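Local coordinates for USG-1 protein homolog (Pseudomonas aeruginosa, PDB 2HJS) that probably binds NAD or NADP and acts as a dimeric oxidoreductase of the aspartate-semialdehyde dehydrogenase family, although its own reaction is not established, at residues G13-V18 against A42-Q47; A143-T148 against A261-V266; V266-A269 against E274-G277. One frame throughout, in Å; residues are numbered along the deposited sequence.

Interaction 1. Residues G13-V18 against A42-Q47; sequences GATGSV and AESAGQ
Thr15 and Ser44 sit where two tight turns come closest, their CA atoms 7.0 Å apart. One turn is type I, from Gly13 to Gly16, and is closed by a bond from Gly16 N to Gly13 O (3.1 Å). The other is type II, from Ser44 to Gln47. Gly46 lies at its third position with a positive phi (97°), as glycine often does there.

The contact is small and depends on both branches of Thr15. Its OG1 stands between the backbone N and the carbonyl carbon (chi1 59°) and faces Ser44. OG1 and Ser44 OG are 3.3 Å apart and form a weak hydrogen bond. The bond may be shared, because another acceptor competes for the proton. Ser44 CB also lies close, 3.4 Å from Thr15 OG1. The methyl branch covers the apolar part of the contact. Thr15 CG2 lies 3.9 Å from Gln47 CD, and the two side chains cross obliquely.

The sequence GATGSV makes up most of a glycine-rich loop of the Rossmann type, consistent with the NAD-binding family of this domain. Gly16 is at the N-cap of helix 17-28. In relatives such a loop holds the dinucleotide phosphates, so this site probably borders the cofactor pocket. A dioxane molecule, probably from the crystallisation liquor, is hydrogen-bonded to Ser17 N.

Thr15 O accepts a hydrogen bond from Arg167. Thr15 also packs on Ala40, Met49 and Val58, which belong to three strands of the same sheet. Backbone bonds tie Gly13 and Ala14 to Leu39, and Gly46 and Gln47 to Val58. The contact thus joins the loop that leads from strand 9-12 into helix 17-28 with the turn between strands 36-40 and 48-51.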
loop_
_atom_site.group_PDB
_atom_site.type_symbol
_atom_site.label_atom_id
_atom_site.label_comp_id
_atom_site.label_asym_id
_atom_site.label_seq_id
_atom_site.Cartn_x
_atom_site.Cartn_y
_atom_site.Cartn_z
ATOM N N GLY A 13 2.529 30.419 7.608
ATOM C CA GLY A 13 3.154 29.337 6.838
ATOM C C GLY A 13 2.808 29.417 5.363
ATOM O O GLY A 13 2.712 28.410 4.670
ATOM N N ALA A 14 2.669 30.642 4.878
ATOM C CA ALA A 14 2.121 30.918 3.564
ATOM C C ALA A 14 3.008 30.390 2.450
ATOM O O ALA A 14 2.525 30.138 1.359
ATOM C CB ALA A 14 1.885 32.428 3.392
ATOM N N THR A 15 4.300 30.230 2.722
ATOM C CA THR A 15 5.267 29.821 1.693
ATOM C C THR A 15 5.422 28.291 1.645
ATOM O O THR A 15 6.077 27.753 0.769
ATOM C CB THR A 15 6.645 30.460 1.937
ATOM O OG1 THR A 15 7.113 30.067 3.228
ATOM C CG2 THR A 15 6.556 31.981 1.904
ATOM N N GLY A 16 4.815 27.589 2.586
ATOM C CA GLY A 16 4.828 26.127 2.529
ATOM C C GLY A 16 3.865 25.629 1.477
ATOM O O GLY A 16 3.037 26.386 0.948
ATOM N N SER A 17 3.925 24.343 1.178
ATOM C CA SER A 17 3.115 23.838 0.086
ATOM C C SER A 17 1.620 23.896 0.436
ATOM O O SER A 17 0.803 24.324 -0.384
ATOM C CB SER A 17 3.593 22.452 -0.335
ATOM O OG SER A 17 3.556 21.607 0.783
ATOM N N VAL A 18 1.260 23.531 1.666
ATOM C CA VAL A 18 -0.143 23.658 2.094
ATOM C C VAL A 18 -0.559 25.139 2.217
ATOM O O VAL A 18 -1.645 25.509 1.788
ATOM C CB VAL A 18 -0.439 22.910 3.414
ATOM C CG1 VAL A 18 -1.831 23.233 3.880
ATOM C CG2 VAL A 18 -0.260 21.378 3.214
ATOM N N ALA A 42 11.116 33.756 9.985
ATOM C CA ALA A 42 12.142 34.701 9.497
ATOM C C ALA A 42 12.957 34.172 8.296
ATOM O O ALA A 42 13.386 34.953 7.439
ATOM C CB ALA A 42 13.065 35.123 10.640
ATOM N N GLU A 43 13.162 32.850 8.259
ATOM C CA GLU A 43 13.696 32.129 7.088
ATOM C C GLU A 43 13.094 32.645 5.779
ATOM O O GLU A 43 13.789 33.280 4.970
ATOM C CB GLU A 43 13.395 30.623 7.202
ATOM C CG GLU A 43 14.416 29.802 7.997
ATOM C CD GLU A 43 14.518 30.226 9.463
ATOM O OE1 GLU A 43 15.668 30.425 9.939
ATOM O OE2 GLU A 43 13.456 30.371 10.130
ATOM N N SER A 44 11.794 32.379 5.614
ATOM C CA SER A 44 11.036 32.682 4.399
ATOM C C SER A 44 10.572 34.136 4.277
ATOM O O SER A 44 10.180 34.565 3.191
ATOM C CB SER A 44 9.814 31.759 4.296
ATOM O OG SER A 44 10.137 30.419 4.621
ATOM N N ALA A 45 10.607 34.884 5.376
ATOM C CA ALA A 45 10.146 36.278 5.376
ATOM C C ALA A 45 10.846 37.114 4.308
ATOM O O ALA A 45 12.026 36.882 4.013
ATOM C CB ALA A 45 10.342 36.902 6.747
ATOM N N GLY A 46 10.122 38.078 3.733
ATOM C CA GLY A 46 10.690 38.997 2.739
ATOM C C GLY A 46 10.448 38.627 1.279
ATOM O O GLY A 46 10.643 39.454 0.383
ATOM N N GLN A 47 10.034 37.390 1.022
ATOM C CA GLN A 47 9.728 36.988 -0.349
ATOM C C GLN A 47 8.270 37.307 -0.717
ATOM O O GLN A 47 7.430 37.534 0.157
ATOM C CB GLN A 47 10.110 35.528 -0.602
ATOM C CG GLN A 47 9.097 34.500 -0.154
ATOM C CD GLN A 47 9.689 33.094 -0.086
ATOM O OE1 GLN A 47 10.534 32.803 0.764
ATOM N NE2 GLN A 47 9.234 32.213 -0.975
#

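Interaction 2. Residues A143-T148 against A261-V266; sequences APLLAT and AAVTRV
Pro144 and Val266 make the tightest apolar contact between the two helices. Pro144 CB meets Val266 CG1 at 3.6 Å, and the same methyl lies 3.7 Å from Pro144 O. It reaches there because CG1 is turned trans to the valine's own N (chi1 170°). A second apolar group lies deeper. Leu145 CD2 touches Val263 CG1 at 3.9 Å, and these side chains cross at about a right angle. The same leucine methyl lies 4.2 Å from Val266 CG1, so it bridges both valines, which stand three residues apart on one side of their helix.

The segments belong to helices 133-145 and 260-269 of the dimerisation domain, a mixed-sheet domain grouped by family with the C-terminal domain of glyceraldehyde-3-phosphate dehydrogenase. Val263 touches Val299 of strand 294-301, so helix 260-269 also packs on the mixed sheet.

Backbone bonds run within each segment. Helix 260-269 is regular, with Arg265 N bonded to Ala261 O and Val266 N to Ala262 O. In 143-148, Leu146 N bonds to Ala143 O, and the helix is kinked at Pro144, whose N has no bond to the turn before. Beyond the segments, Val266 O accepts a hydrogen bond from Thr270 OG1, and Thr270 touches Pro144.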
loop_
_atom_site.group_PDB
_atom_site.type_symbol
_atom_site.label_atom_id
_atom_site.label_comp_id
_atom_site.label_asym_id
_atom_site.label_seq_id
_atom_site.Cartn_x
_atom_site.Cartn_y
_atom_site.Cartn_z
ATOM N N ALA A 143 -18.113 9.332 6.872
ATOM C CA ALA A 143 -19.235 10.023 7.516
ATOM C C ALA A 143 -20.599 9.721 6.850
ATOM O O ALA A 143 -21.520 9.261 7.532
ATOM C CB ALA A 143 -18.989 11.533 7.620
ATOM N N PRO A 144 -20.739 9.977 5.534
ATOM C CA PRO A 144 -22.067 9.699 4.928
ATOM C C PRO A 144 -22.451 8.208 4.905
ATOM O O PRO A 144 -23.619 7.880 4.908
ATOM C CB PRO A 144 -21.949 10.261 3.505
ATOM C CG PRO A 144 -20.509 10.514 3.271
ATOM C CD PRO A 144 -19.778 10.544 4.568
ATOM N N LEU A 145 -21.469 7.321 4.906
ATOM C CA LEU A 145 -21.729 5.890 4.940
ATOM C C LEU A 145 -22.239 5.407 6.295
ATOM O O LEU A 145 -22.989 4.431 6.367
ATOM C CB LEU A 145 -20.462 5.122 4.570
ATOM C CG LEU A 145 -19.930 5.327 3.159
ATOM C CD1 LEU A 145 -18.677 4.435 2.942
ATOM C CD2 LEU A 145 -21.010 4.979 2.176
ATOM N N LEU A 146 -21.858 6.099 7.366
ATOM C CA LEU A 146 -22.148 5.620 8.712
ATOM C C LEU A 146 -23.593 5.830 9.120
ATOM O O LEU A 146 -24.030 5.293 10.135
ATOM C CB LEU A 146 -21.190 6.206 9.743
ATOM C CG LEU A 146 -19.728 5.818 9.492
ATOM C CD1 LEU A 146 -18.850 6.558 10.473
ATOM C CD2 LEU A 146 -19.451 4.302 9.531
ATOM N N ALA A 147 -24.342 6.581 8.321
ATOM C CA ALA A 147 -25.786 6.687 8.528
ATOM C C ALA A 147 -26.499 5.383 8.161
ATOM O O ALA A 147 -27.597 5.118 8.648
ATOM C CB ALA A 147 -26.348 7.828 7.735
ATOM N N THR A 148 -25.852 4.588 7.309
ATOM C CA THR A 148 -26.414 3.369 6.741
ATOM C C THR A 148 -25.695 2.115 7.252
ATOM O O THR A 148 -26.332 1.105 7.498
ATOM C CB THR A 148 -26.406 3.452 5.175
ATOM O OG1 THR A 148 -27.566 4.179 4.734
ATOM C CG2 THR A 148 -26.408 2.075 4.501
ATOM N N ALA A 261 -24.857 -1.463 -3.570
ATOM C CA ALA A 261 -25.558 -0.440 -4.349
ATOM C C ALA A 261 -25.849 0.828 -3.534
ATOM O O ALA A 261 -25.700 1.941 -4.043
ATOM C CB ALA A 261 -26.862 -1.011 -4.928
ATOM N N ALA A 262 -26.264 0.659 -2.281
ATOM C CA ALA A 262 -26.568 1.792 -1.389
ATOM C C ALA A 262 -25.311 2.589 -1.033
ATOM O O ALA A 262 -25.339 3.822 -0.984
ATOM C CB ALA A 262 -27.266 1.306 -0.124
ATOM N N VAL A 263 -24.209 1.876 -0.815
ATOM C CA VAL A 263 -22.915 2.487 -0.570
ATOM C C VAL A 263 -22.505 3.400 -1.743
ATOM O O VAL A 263 -22.161 4.576 -1.544
ATOM C CB VAL A 263 -21.814 1.409 -0.319
ATOM C CG1 VAL A 263 -20.433 2.048 -0.302
ATOM C CG2 VAL A 263 -22.073 0.669 0.985
ATOM N N THR A 264 -22.569 2.864 -2.958
ATOM C CA THR A 264 -22.115 3.607 -4.131
ATOM C C THR A 264 -23.098 4.739 -4.425
ATOM O O THR A 264 -22.686 5.809 -4.878
ATOM C CB THR A 264 -21.967 2.708 -5.389
ATOM O OG1 THR A 264 -23.234 2.151 -5.740
ATOM C CG2 THR A 264 -20.985 1.558 -5.155
ATOM N N ARG A 265 -24.389 4.509 -4.163
ATOM C CA ARG A 265 -25.396 5.567 -4.304
ATOM C C ARG A 265 -25.085 6.782 -3.387
ATOM O O ARG A 265 -25.137 7.939 -3.828
ATOM C CB ARG A 265 -26.801 4.986 -4.071
ATOM C CG ARG A 265 -27.957 5.866 -4.471
ATOM C CD ARG A 265 -29.335 5.130 -4.281
ATOM N NE ARG A 265 -29.473 3.923 -5.104
ATOM C CZ ARG A 265 -29.576 2.660 -4.658
ATOM N NH1 ARG A 265 -29.589 2.364 -3.370
ATOM N NH2 ARG A 265 -29.696 1.662 -5.525
ATOM N N VAL A 266 -24.737 6.518 -2.128
ATOM C CA VAL A 266 -24.471 7.567 -1.155
ATOM C C VAL A 266 -23.248 8.374 -1.563
ATOM O O VAL A 266 -23.256 9.606 -1.493
ATOM C CB VAL A 266 -24.221 6.987 0.268
ATOM C CG1 VAL A 266 -23.706 8.075 1.225
ATOM C CG2 VAL A 266 -25.482 6.417 0.829
#

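Interaction 3. Residues V266-A269 against E274-G277; sequences VLDA and EWVG
The Trp275 ring and the Asp268 carboxylate are the flat groups that meet here. Their planes are 61° apart and the side chains pass at a slant. Asp268 CG lies 4.1 Å from Trp275 CE3, on the benzene part of the indole. Leu267 CD1 also approaches the ring obliquely. On one face of the indole, Gly277 N stands over the centre, 3.8 Å above the plane, because the indole lies alongside the extended chain that follows it.

The root of the tryptophan packs on the helix. Trp275 CB lies 4.1 Å from Leu267 CB and 3.9 Å from Asp268 N. With its CG trans to the backbone N (chi1 172°), the indole extends past Asp268. Leu267 is buried and also touches Val296 and Val299 of strand 294-301 and Val141 of helix 133-145.

The segments lie at the end of a beta-alpha-beta crossover. The chain leaves strand 246-254, runs through helix 260-269 and returns as strand 273-275, parallel to the first and at an outer position of the same sheet. Glu274 and Val276 are backbone-bonded to Val296 of strand 294-301.

A water accepts a hydrogen bond from Trp275 N at 3.0 Å. It also lies 2.5 Å from Asp268 OD1, a distance short enough to be read with caution. A weaker link reaches Glu274 OE1, in one of two conformers. Apolar packing fills the buried side. On the more exposed side, the water takes the Trp275 N-H and probably gives a proton toward one carboxylate, which may ease repulsion between Asp268 OD1 and Glu274 OE1 (4.6 Å).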
loop_
_atom_site.group_PDB
_atom_site.type_symbol
_atom_site.label_atom_id
_atom_site.label_comp_id
_atom_site.label_asym_id
_atom_site.label_seq_id
_atom_site.Cartn_x
_atom_site.Cartn_y
_atom_site.Cartn_z
ATOM N N VAL A 266 -24.737 6.518 -2.128
ATOM C CA VAL A 266 -24.471 7.567 -1.155
ATOM C C VAL A 266 -23.248 8.374 -1.563
ATOM O O VAL A 266 -23.256 9.606 -1.493
ATOM C CB VAL A 266 -24.221 6.987 0.268
ATOM C CG1 VAL A 266 -23.706 8.075 1.225
ATOM C CG2 VAL A 266 -25.482 6.417 0.829
ATOM N N LEU A 267 -22.195 7.658 -1.958
ATOM C CA LEU A 267 -20.933 8.243 -2.408
ATOM C C LEU A 267 -21.136 9.049 -3.671
ATOM O O LEU A 267 -20.583 10.133 -3.819
ATOM C CB LEU A 267 -19.905 7.142 -2.686
ATOM C CG LEU A 267 -19.432 6.336 -1.472
ATOM C CD1 LEU A 267 -18.607 5.148 -1.919
ATOM C CD2 LEU A 267 -18.665 7.216 -0.491
ATOM N N ASP A 268 -21.935 8.508 -4.582
ATOM C CA ASP A 268 -22.258 9.218 -5.795
ATOM C C ASP A 268 -23.036 10.516 -5.493
ATOM O O ASP A 268 -22.800 11.522 -6.142
ATOM C CB ASP A 268 -23.046 8.313 -6.735
ATOM C CG ASP A 268 -22.863 8.680 -8.195
ATOM O OD1 ASP A 268 -21.899 9.421 -8.525
ATOM O OD2 ASP A 268 -23.680 8.198 -9.011
ATOM N N ALA A 269 -23.930 10.492 -4.501
ATOM C CA ALA A 269 -24.782 11.653 -4.173
ATOM C C ALA A 269 -24.073 12.716 -3.316
ATOM O O ALA A 269 -24.549 13.830 -3.214
ATOM C CB ALA A 269 -26.078 11.202 -3.496
ATOM N N GLU A 274 -16.169 11.875 -5.600
ATOM C CA GLU A 274 -16.451 11.337 -6.926
ATOM C C GLU A 274 -16.371 9.811 -6.890
ATOM O O GLU A 274 -15.311 9.235 -6.627
ATOM C CB GLU A 274 -15.509 11.939 -7.975
ATOM C CG GLU A 274 -15.845 11.564 -9.426
ATOM C CD GLU A 274 -17.280 11.905 -9.847
ATOM O OE1 GLU A 274 -17.957 11.009 -10.392
ATOM O OE2 GLU A 274 -17.729 13.055 -9.647
ATOM N N TRP A 275 -17.508 9.162 -7.113
ATOM C CA TRP A 275 -17.565 7.713 -7.090
ATOM C C TRP A 275 -17.168 7.169 -8.455
ATOM O O TRP A 275 -17.663 7.629 -9.462
ATOM C CB TRP A 275 -18.953 7.182 -6.710
ATOM C CG TRP A 275 -19.025 5.657 -6.897
ATOM C CD1 TRP A 275 -18.339 4.704 -6.172
ATOM C CD2 TRP A 275 -19.765 4.942 -7.898
ATOM N NE1 TRP A 275 -18.640 3.446 -6.647
ATOM C CE2 TRP A 275 -19.502 3.559 -7.707
ATOM C CE3 TRP A 275 -20.638 5.329 -8.928
ATOM C CZ2 TRP A 275 -20.074 2.568 -8.506
ATOM C CZ3 TRP A 275 -21.204 4.340 -9.729
ATOM C CH2 TRP A 275 -20.925 2.970 -9.504
ATOM N N VAL A 276 -16.267 6.194 -8.469
ATOM C CA VAL A 276 -15.845 5.544 -9.708
ATOM C C VAL A 276 -16.222 4.067 -9.622
ATOM O O VAL A 276 -15.910 3.384 -8.639
ATOM C CB VAL A 276 -14.310 5.711 -9.966
ATOM C CG1 VAL A 276 -13.900 5.060 -11.311
ATOM C CG2 VAL A 276 -13.910 7.182 -9.920
ATOM N N GLY A 277 -16.924 3.582 -10.637
ATOM C CA GLY A 277 -17.340 2.179 -10.674
ATOM C C GLY A 277 -17.012 1.543 -12.012
ATOM O O GLY A 277 -16.039 1.934 -12.653
HETATM O O HOH W 1 -19.887 10.761 -7.971
#

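In the fold
Interactions 2 and 3 share Val266 and both use helix 260-269. Their centres are about 9 Å apart. Thr264 CG2 of one lies 3.4 Å from Trp275 NE1 of the other, and Leu145 CD2 meets Leu267 CD2 at 4.2 Å. Helix 260-269 thus packs against helix 133-145 and the outer strand 273-275. Both contacts are partly buried. Interaction 2 is purely apolar, while interaction 3 adds a water on its more exposed side. Interaction 1 stands alone, on the opposite side of the chain's centre and about 37 to 40 Å from the others, centre to centre. It is a small surface contact of loops in the NAD-binding domain, with a weak hydroxyl pair.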